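Local coordinates for bifunctional GH43-CE protein (Bacteroides eggerthii, PDB 6MLY) that probably hydrolyses xylan-type polysaccharides, joining a family 43 glycoside hydrolase module to a carbohydrate esterase module in one chain, at residues A[445-450]-A[456-461]; A[487-492]-A[506-511]. All coordinates share one frame; numbering follows the deposited sequence.

In the fold
The chain first runs through the family 43 glycosidase region and then enters the concanavalin A-like region, which holds all four segments. Contact 1 comes first: strand 441-449 turns back through a six-residue connection and pairs with strand 456-462, closing a short hairpin. Contact 2 follows in series, neither enclosing nor crossing it, and closes a wider loop, in which ten residues carry the chain from strand 488-491 in one sheet to strand 502-511 in the other. Contact 1 thus joins neighbours within a sheet, whereas contact 2 spans the two layers. They meet at Phe489, whose ring packs on Ala446 and Cys448 of the hairpin; their centres lie about 12 Å apart.

Contact 1 of 2, residues A[445-450]-A[456-461]; sequences KAECDF and KGYFYY
Glu447 lies across the rim of the Tyr460 ring, its CG and CD beside CE2 and its carboxylate plane turned 86° from the ring. Both CG atoms are anti to their own carbonyl carbons (chi1 -62° in Glu447), which lets the acid reach the phenol end of the ring. There Tyr460 OH donates to Glu447 OE1 at 2.7 Å, from above the carboxylate plane. The same OE1 meets the edge of the Tyr458 ring, 3.6 Å from CD2, while OE2 is held by Ser515, so both carboxylate oxygens of this buried acid have hydrogen-bond partners. Lys445 folds its CE over one face of the Tyr460 ring, 4.2 Å above its plane, and Arg518 makes a cation-pi contact with that ring. On the other side of the sheet Ala446 CB sits 4.0 Å from Phe459 CD2, close to Leu400 of the facing sheet. Backbone bonds join the strands: Tyr460 N gives to Lys445 O at 3.0 Å, and Asp449 N to Lys456 O at 3.1 Å. The axes of 445-449 and 456-461 approach to 4.6 Å with their directions at 161°, an antiparallel beta hairpin in one sheet of a concanavalin A-like beta sandwich.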
ATOM      1  N   LYS A 445      -8.355   6.518   6.591  1.00 71.55           N
ATOM      2  CA  LYS A 445      -8.660   5.512   5.579  1.00 71.93           C
ATOM      3  C   LYS A 445      -7.332   4.988   5.021  1.00 71.69           C
ATOM      4  O   LYS A 445      -6.360   5.728   4.919  1.00 72.11           O
ATOM      5  CB  LYS A 445      -9.553   6.125   4.492  1.00 73.29           C
ATOM      6  CG  LYS A 445     -10.013   5.184   3.382  1.00 73.85           C
ATOM      7  CD  LYS A 445     -11.312   5.614   2.700  1.00 75.21           C
ATOM      8  CE  LYS A 445     -11.159   6.823   1.800  1.00 75.45           C
ATOM      9  NZ  LYS A 445     -12.420   7.156   1.092  1.00 76.47           N
ATOM     10  N   ALA A 446      -7.298   3.694   4.698  1.00 72.11           N
ATOM     11  CA  ALA A 446      -6.134   3.055   4.100  1.00 71.29           C
ATOM     12  C   ALA A 446      -6.612   2.121   2.985  1.00 71.48           C
ATOM     13  O   ALA A 446      -7.360   1.195   3.255  1.00 72.20           O
ATOM     14  CB  ALA A 446      -5.358   2.309   5.157  1.00 71.15           C
ATOM     15  N   GLU A 447      -6.191   2.404   1.748  1.00 72.21           N
ATOM     16  CA  GLU A 447      -6.569   1.630   0.566  1.00 73.06           C
ATOM     17  C   GLU A 447      -5.436   0.659   0.214  1.00 73.15           C
ATOM     18  O   GLU A 447      -4.275   0.905   0.542  1.00 73.01           O
ATOM     19  CB  GLU A 447      -6.853   2.546  -0.626  1.00 73.63           C
ATOM     20  CG  GLU A 447      -8.007   3.511  -0.406  1.00 74.22           C
ATOM     21  CD  GLU A 447      -8.514   4.177  -1.674  1.00 75.64           C
ATOM     22  OE1 GLU A 447      -7.711   4.877  -2.331  1.00 75.15           O
ATOM     23  OE2 GLU A 447      -9.706   3.976  -2.010  1.00 76.59           O
ATOM     24  N   CYS A 448      -5.806  -0.438  -0.459  1.00 74.09           N
ATOM     25  CA  CYS A 448      -4.884  -1.485  -0.900  1.00 74.40           C
ATOM     26  C   CYS A 448      -5.243  -1.921  -2.325  1.00 74.66           C
ATOM     27  O   CYS A 448      -6.384  -2.320  -2.587  1.00 75.22           O
ATOM     28  CB  CYS A 448      -4.952  -2.716   0.000  1.00 75.21           C
ATOM     29  SG  CYS A 448      -4.333  -2.451   1.688  1.00 76.23           S
ATOM     30  N   ASP A 449      -4.264  -1.839  -3.232  1.00 75.19           N
ATOM     31  CA  ASP A 449      -4.401  -2.371  -4.583  1.00 75.68           C
ATOM     32  C   ASP A 449      -3.401  -3.519  -4.745  1.00 77.11           C
ATOM     33  O   ASP A 449      -2.194  -3.287  -4.878  1.00 77.60           O
ATOM     34  CB  ASP A 449      -4.212  -1.299  -5.665  1.00 76.28           C
ATOM     35  CG  ASP A 449      -4.686  -1.746  -7.041  1.00 76.80           C
ATOM     36  OD1 ASP A 449      -5.445  -2.731  -7.099  1.00 77.81           O
ATOM     37  OD2 ASP A 449      -4.295  -1.119  -8.044  1.00 78.94           O
ATOM     38  N   PHE A 450      -3.927  -4.748  -4.691  1.00 76.01           N
ATOM     39  CA  PHE A 450      -3.169  -5.966  -4.940  1.00 76.59           C
ATOM     40  C   PHE A 450      -3.360  -6.407  -6.400  1.00 77.72           C
ATOM     41  O   PHE A 450      -2.616  -7.254  -6.878  1.00 80.03           O
ATOM     42  CB  PHE A 450      -3.577  -7.058  -3.944  1.00 75.71           C
ATOM     43  CG  PHE A 450      -3.413  -6.677  -2.489  1.00 74.47           C
ATOM     44  CD1 PHE A 450      -2.151  -6.578  -1.917  1.00 74.18           C
ATOM     45  CD2 PHE A 450      -4.515  -6.408  -1.690  1.00 73.54           C
ATOM     46  CE1 PHE A 450      -1.996  -6.226  -0.582  1.00 73.30           C
ATOM     47  CE2 PHE A 450      -4.358  -6.057  -0.356  1.00 72.81           C
ATOM     48  CZ  PHE A 450      -3.100  -5.964   0.194  1.00 72.58           C
ATOM     49  N   LYS A 456       0.214  -1.577  -3.550  1.00 76.18           N
ATOM     50  CA  LYS A 456       0.391  -0.178  -3.170  1.00 76.69           C
ATOM     51  C   LYS A 456      -0.692   0.201  -2.151  1.00 77.05           C
ATOM     52  O   LYS A 456      -1.857  -0.182  -2.305  1.00 78.48           O
ATOM     53  CB  LYS A 456       0.327   0.725  -4.408  1.00 76.42           C
ATOM     54  CG  LYS A 456       1.435   0.511  -5.434  1.00 76.13           C
ATOM     55  CD  LYS A 456       1.400   1.471  -6.609  1.00 75.52           C
ATOM     56  CE  LYS A 456       0.143   1.357  -7.446  1.00 74.96           C
ATOM     57  NZ  LYS A 456       0.336   1.924  -8.800  1.00 75.23           N
ATOM     58  N   GLY A 457      -0.286   0.948  -1.116  1.00 77.62           N
ATOM     59  CA  GLY A 457      -1.180   1.431  -0.065  1.00 76.67           C
ATOM     60  C   GLY A 457      -1.280   2.948  -0.073  1.00 76.53           C
ATOM     61  O   GLY A 457      -0.271   3.639   0.101  1.00 76.87           O
ATOM     62  N   TYR A 458      -2.500   3.457  -0.295  1.00 75.40           N
ATOM     63  CA  TYR A 458      -2.800   4.889  -0.228  1.00 75.31           C
ATOM     64  C   TYR A 458      -3.454   5.203   1.124  1.00 74.12           C
ATOM     65  O   TYR A 458      -4.399   4.525   1.530  1.00 73.62           O
ATOM     66  CB  TYR A 458      -3.743   5.316  -1.360  1.00 74.65           C
ATOM     67  CG  TYR A 458      -3.434   4.745  -2.722  1.00 74.72           C
ATOM     68  CD1 TYR A 458      -2.182   4.890  -3.302  1.00 74.87           C
ATOM     69  CD2 TYR A 458      -4.411   4.079  -3.449  1.00 75.22           C
ATOM     70  CE1 TYR A 458      -1.903   4.371  -4.559  1.00 75.71           C
ATOM     71  CE2 TYR A 458      -4.148   3.553  -4.705  1.00 75.73           C
ATOM     72  CZ  TYR A 458      -2.891   3.697  -5.263  1.00 76.07           C
ATOM     73  OH  TYR A 458      -2.647   3.174  -6.502  1.00 76.66           O
ATOM     74  N   PHE A 459      -2.954   6.244   1.799  1.00 74.73           N
ATOM     75  CA  PHE A 459      -3.519   6.720   3.061  1.00 75.15           C
ATOM     76  C   PHE A 459      -4.232   8.059   2.850  1.00 75.37           C
ATOM     77  O   PHE A 459      -3.804   8.876   2.032  1.00 76.28           O
ATOM     78  CB  PHE A 459      -2.425   6.866   4.119  1.00 76.37           C
ATOM     79  CG  PHE A 459      -1.731   5.575   4.466  1.00 76.39           C
ATOM     80  CD1 PHE A 459      -0.594   5.177   3.781  1.00 77.85           C
ATOM     81  CD2 PHE A 459      -2.219   4.752   5.471  1.00 76.54           C
ATOM     82  CE1 PHE A 459       0.041   3.985   4.101  1.00 77.63           C
ATOM     83  CE2 PHE A 459      -1.581   3.562   5.788  1.00 76.48           C
ATOM     84  CZ  PHE A 459      -0.451   3.180   5.102  1.00 76.91           C
ATOM     85  N   TYR A 460      -5.318   8.257   3.605  1.00 73.90           N
ATOM     86  CA  TYR A 460      -6.079   9.501   3.640  1.00 73.92           C
ATOM     87  C   TYR A 460      -6.390   9.856   5.100  1.00 72.95           C
ATOM     88  O   TYR A 460      -6.321   8.985   5.979  1.00 72.99           O
ATOM     89  CB  TYR A 460      -7.411   9.378   2.891  1.00 74.50           C
ATOM     90  CG  TYR A 460      -7.353   8.900   1.461  1.00 74.13           C
ATOM     91  CD1 TYR A 460      -7.713   9.736   0.416  1.00 74.32           C
ATOM     92  CD2 TYR A 460      -7.004   7.597   1.151  1.00 74.13           C
ATOM     93  CE1 TYR A 460      -7.695   9.304  -0.900  1.00 74.02           C
ATOM     94  CE2 TYR A 460      -6.977   7.150  -0.160  1.00 74.09           C
ATOM     95  CZ  TYR A 460      -7.324   8.006  -1.190  1.00 74.08           C
ATOM     96  OH  TYR A 460      -7.304   7.564  -2.479  1.00 74.46           O
ATOM     97  N   TYR A 461      -6.742  11.129   5.337  1.00 72.30           N
ATOM     98  CA  TYR A 461      -7.372  11.564   6.588  1.00 71.46           C
ATOM     99  C   TYR A 461      -8.688  12.271   6.244  1.00 71.29           C
ATOM    100  O   TYR A 461      -9.024  12.415   5.075  1.00 71.51           O
ATOM    101  CB  TYR A 461      -6.416  12.426   7.418  1.00 72.59           C
ATOM    102  CG  TYR A 461      -6.264  13.858   6.972  1.00 73.80           C
ATOM    103  CD1 TYR A 461      -7.140  14.842   7.404  1.00 75.19           C
ATOM    104  CD2 TYR A 461      -5.219  14.244   6.148  1.00 74.79           C
ATOM    105  CE1 TYR A 461      -6.999  16.163   7.007  1.00 76.40           C
ATOM    106  CE2 TYR A 461      -5.058  15.561   5.745  1.00 75.78           C
ATOM    107  CZ  TYR A 461      -5.951  16.526   6.179  1.00 76.06           C
ATOM    108  OH  TYR A 461      -5.808  17.826   5.789  1.00 76.62           O
TER

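Contact 2 of 2, residues A[487-492]-A[506-511]; sequences YRFALF and DYFKIE
Two facing sheets of the concanavalin A-like beta sandwich meet here, strand 488-491 from one layer and strand 502-511 from the other. The axes of 488-491 and 506-511 lie 10.0 Å apart and run nearly antiparallel, at 169°, and no hydrogen bond joins the segments: the contact is made by buried apolar side chains from both layers. Phe489, Leu491, Phe508 and Ile510 all direct their CB atoms toward the opposite segment. Phe508 touches both Phe489 and Leu491, with CG anti to the backbone N (chi1 170°), an orientation that brings CE1 to 3.9 Å from Phe489 CB. The Phe489 and Phe508 rings pair obliquely, centroids 6.0 Å apart and planes at 57°. Trp332 adds an edge-to-face contact to Phe508, and Leu491 also packs on Val383 and Leu398, residues drawn from each of the two layers. Further along, Ile510 has an extended chain that carries its terminal methyl to the Phe489 ring, while its backbone N bonds Ser316 OG. Leu491 CD2 meets Phe508 CD1 at 3.8 Å, and at the other end of the row Ile510 CD1 sits 3.5 Å from Phe489 CE2.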
ATOM      1  N   TYR A 487       0.047  -8.254   4.979  1.00 73.03           N
ATOM      2  CA  TYR A 487      -0.178  -6.926   5.519  1.00 72.79           C
ATOM      3  C   TYR A 487      -1.543  -6.923   6.210  1.00 70.12           C
ATOM      4  O   TYR A 487      -2.532  -7.374   5.643  1.00 69.81           O
ATOM      5  CB  TYR A 487      -0.077  -5.858   4.425  1.00 72.38           C
ATOM      6  CG  TYR A 487       1.326  -5.369   4.175  1.00 74.41           C
ATOM      7  CD1 TYR A 487       2.317  -6.235   3.749  1.00 75.32           C
ATOM      8  CD2 TYR A 487       1.671  -4.042   4.372  1.00 75.17           C
ATOM      9  CE1 TYR A 487       3.613  -5.803   3.525  1.00 76.48           C
ATOM     10  CE2 TYR A 487       2.962  -3.590   4.145  1.00 76.58           C
ATOM     11  CZ  TYR A 487       3.938  -4.473   3.723  1.00 76.63           C
ATOM     12  OH  TYR A 487       5.211  -4.035   3.505  1.00 77.85           O
ATOM     13  N   ARG A 488      -1.563  -6.425   7.447  1.00 69.63           N
ATOM     14  CA  ARG A 488      -2.778  -6.310   8.226  1.00 68.64           C
ATOM     15  C   ARG A 488      -3.107  -4.826   8.445  1.00 67.62           C
ATOM     16  O   ARG A 488      -2.211  -3.989   8.564  1.00 67.76           O
ATOM     17  CB  ARG A 488      -2.600  -7.048   9.556  1.00 69.78           C
ATOM     18  CG  ARG A 488      -2.586  -8.566   9.440  1.00 70.56           C
ATOM     19  CD  ARG A 488      -2.477  -9.234  10.802  1.00 71.59           C
ATOM     20  NE  ARG A 488      -2.801 -10.658  10.774  1.00 72.34           N
ATOM     21  CZ  ARG A 488      -3.986 -11.180  11.090  1.00 72.22           C
ATOM     22  NH1 ARG A 488      -4.954 -10.413  11.562  1.00 72.03           N
ATOM     23  NH2 ARG A 488      -4.197 -12.476  10.932  1.00 73.65           N
ATOM     24  N   PHE A 489      -4.408  -4.521   8.471  1.00 66.66           N
ATOM     25  CA  PHE A 489      -4.912  -3.295   9.057  1.00 65.82           C
ATOM     26  C   PHE A 489      -4.599  -3.333  10.556  1.00 66.10           C
ATOM     27  O   PHE A 489      -4.609  -4.399  11.160  1.00 65.94           O
ATOM     28  CB  PHE A 489      -6.409  -3.135   8.778  1.00 65.81           C
ATOM     29  CG  PHE A 489      -6.744  -2.956   7.320  1.00 66.40           C
ATOM     30  CD1 PHE A 489      -6.329  -1.827   6.633  1.00 66.72           C
ATOM     31  CD2 PHE A 489      -7.471  -3.913   6.631  1.00 66.80           C
ATOM     32  CE1 PHE A 489      -6.632  -1.663   5.289  1.00 67.46           C
ATOM     33  CE2 PHE A 489      -7.772  -3.747   5.288  1.00 67.07           C
ATOM     34  CZ  PHE A 489      -7.348  -2.626   4.618  1.00 67.34           C
ATOM     35  N   ALA A 490      -4.308  -2.167  11.138  1.00 65.81           N
ATOM     36  CA  ALA A 490      -3.799  -2.082  12.501  1.00 66.19           C
ATOM     37  C   ALA A 490      -4.277  -0.788  13.171  1.00 66.30           C
ATOM     38  O   ALA A 490      -3.951   0.308  12.701  1.00 66.93           O
ATOM     39  CB  ALA A 490      -2.291  -2.162  12.471  1.00 66.19           C
ATOM     40  N   LEU A 491      -5.061  -0.928  14.251  1.00 65.57           N
ATOM     41  CA  LEU A 491      -5.348   0.176  15.166  1.00 65.43           C
ATOM     42  C   LEU A 491      -4.194   0.241  16.171  1.00 66.31           C
ATOM     43  O   LEU A 491      -3.850  -0.777  16.757  1.00 66.59           O
ATOM     44  CB  LEU A 491      -6.679  -0.033  15.901  1.00 64.94           C
ATOM     45  CG  LEU A 491      -7.915  -0.398  15.075  1.00 64.52           C
ATOM     46  CD1 LEU A 491      -9.142   0.334  15.597  1.00 64.46           C
ATOM     47  CD2 LEU A 491      -7.742  -0.115  13.595  1.00 64.43           C
ATOM     48  N   PHE A 492      -3.609   1.431  16.364  1.00 66.86           N
ATOM     49  CA  PHE A 492      -2.478   1.594  17.284  1.00 67.38           C
ATOM     50  C   PHE A 492      -2.616   2.898  18.081  1.00 68.03           C
ATOM     51  O   PHE A 492      -3.445   3.742  17.762  1.00 68.31           O
ATOM     52  CB  PHE A 492      -1.151   1.531  16.522  1.00 68.21           C
ATOM     53  CG  PHE A 492      -0.892   2.672  15.570  1.00 68.94           C
ATOM     54  CD1 PHE A 492      -1.313   2.609  14.250  1.00 68.86           C
ATOM     55  CD2 PHE A 492      -0.199   3.798  15.987  1.00 70.01           C
ATOM     56  CE1 PHE A 492      -1.057   3.654  13.375  1.00 69.30           C
ATOM     57  CE2 PHE A 492       0.053   4.844  15.110  1.00 70.33           C
ATOM     58  CZ  PHE A 492      -0.379   4.771  13.807  1.00 69.97           C
ATOM     59  N   ASP A 506     -14.295   4.937  17.534  1.00 71.28           N
ATOM     60  CA  ASP A 506     -15.750   4.742  17.470  1.00 71.44           C
ATOM     61  C   ASP A 506     -16.057   3.437  16.723  1.00 70.71           C
ATOM     62  O   ASP A 506     -16.925   2.669  17.148  1.00 69.68           O
ATOM     63  CB  ASP A 506     -16.470   5.929  16.820  1.00 72.30           C
ATOM     64  CG  ASP A 506     -17.988   5.864  16.923  1.00 73.35           C
ATOM     65  OD1 ASP A 506     -18.496   5.156  17.826  1.00 74.65           O
ATOM     66  OD2 ASP A 506     -18.658   6.513  16.096  1.00 73.18           O
ATOM     67  N   TYR A 507     -15.338   3.210  15.614  1.00 70.25           N
ATOM     68  CA  TYR A 507     -15.572   2.075  14.733  1.00 69.43           C
ATOM     69  C   TYR A 507     -14.310   1.746  13.923  1.00 68.63           C
ATOM     70  O   TYR A 507     -13.387   2.552  13.811  1.00 68.51           O
ATOM     71  CB  TYR A 507     -16.766   2.348  13.806  1.00 70.02           C
ATOM     72  CG  TYR A 507     -16.547   3.388  12.735  1.00 70.16           C
ATOM     73  CD1 TYR A 507     -15.925   3.073  11.536  1.00 70.03           C
ATOM     74  CD2 TYR A 507     -16.991   4.688  12.904  1.00 71.10           C
ATOM     75  CE1 TYR A 507     -15.735   4.023  10.544  1.00 70.43           C
ATOM     76  CE2 TYR A 507     -16.806   5.651  11.924  1.00 71.46           C
ATOM     77  CZ  TYR A 507     -16.176   5.320  10.738  1.00 71.26           C
ATOM     78  OH  TYR A 507     -15.992   6.275   9.776  1.00 71.63           O
ATOM     79  N   PHE A 508     -14.285   0.519  13.393  1.00 68.19           N
ATOM     80  CA  PHE A 508     -13.452   0.141  12.260  1.00 68.13           C
ATOM     81  C   PHE A 508     -14.387  -0.337  11.149  1.00 67.85           C
ATOM     82  O   PHE A 508     -15.369  -1.014  11.418  1.00 67.05           O
ATOM     83  CB  PHE A 508     -12.433  -0.935  12.645  1.00 67.46           C
ATOM     84  CG  PHE A 508     -11.687  -1.544  11.482  1.00 67.27           C
ATOM     85  CD1 PHE A 508     -10.473  -1.022  11.060  1.00 67.69           C
ATOM     86  CD2 PHE A 508     -12.199  -2.638  10.805  1.00 67.20           C
ATOM     87  CE1 PHE A 508      -9.792  -1.578   9.987  1.00 67.18           C
ATOM     88  CE2 PHE A 508     -11.517  -3.195   9.735  1.00 67.52           C
ATOM     89  CZ  PHE A 508     -10.316  -2.661   9.323  1.00 67.33           C
ATOM     90  N   LYS A 509     -14.082   0.052   9.911  1.00 68.93           N
ATOM     91  CA  LYS A 509     -14.913  -0.268   8.765  1.00 70.47           C
ATOM     92  C   LYS A 509     -14.002  -0.798   7.659  1.00 70.48           C
ATOM     93  O   LYS A 509     -12.944  -0.224   7.418  1.00 70.89           O
ATOM     94  CB  LYS A 509     -15.699   0.966   8.307  1.00 72.19           C
ATOM     95  CG  LYS A 509     -17.133   0.697   7.870  1.00 74.09           C
ATOM     96  CD  LYS A 509     -17.368   0.864   6.386  1.00 75.71           C
ATOM     97  CE  LYS A 509     -17.459   2.313   5.973  1.00 76.99           C
ATOM     98  NZ  LYS A 509     -18.003   2.437   4.602  1.00 79.81           N
ATOM     99  N   ILE A 510     -14.423  -1.897   7.022  1.00 70.47           N
ATOM    100  CA  ILE A 510     -13.668  -2.524   5.945  1.00 70.34           C
ATOM    101  C   ILE A 510     -14.635  -2.909   4.820  1.00 71.40           C
ATOM    102  O   ILE A 510     -15.736  -3.413   5.074  1.00 71.84           O
ATOM    103  CB  ILE A 510     -12.858  -3.733   6.451  1.00 70.36           C
ATOM    104  CG1 ILE A 510     -11.886  -4.240   5.383  1.00 70.56           C
ATOM    105  CG2 ILE A 510     -13.774  -4.843   6.954  1.00 70.63           C
ATOM    106  CD1 ILE A 510     -10.875  -5.237   5.892  1.00 70.31           C
ATOM    107  N   GLU A 511     -14.181  -2.688   3.580  1.00 71.70           N
ATOM    108  CA  GLU A 511     -14.968  -2.903   2.372  1.00 73.16           C
ATOM    109  C   GLU A 511     -14.044  -3.415   1.258  1.00 73.58           C
ATOM    110  O   GLU A 511     -12.859  -3.083   1.217  1.00 73.01           O
ATOM    111  CB  GLU A 511     -15.696  -1.611   1.991  1.00 74.27           C
ATOM    112  CG  GLU A 511     -14.812  -0.371   2.036  1.00 74.67           C
ATOM    113  CD  GLU A 511     -15.547   0.958   2.099  1.00 75.69           C
ATOM    114  OE1 GLU A 511     -16.781   0.951   2.299  1.00 77.01           O
ATOM    115  OE2 GLU A 511     -14.874   2.002   1.956  1.00 76.61           O
TER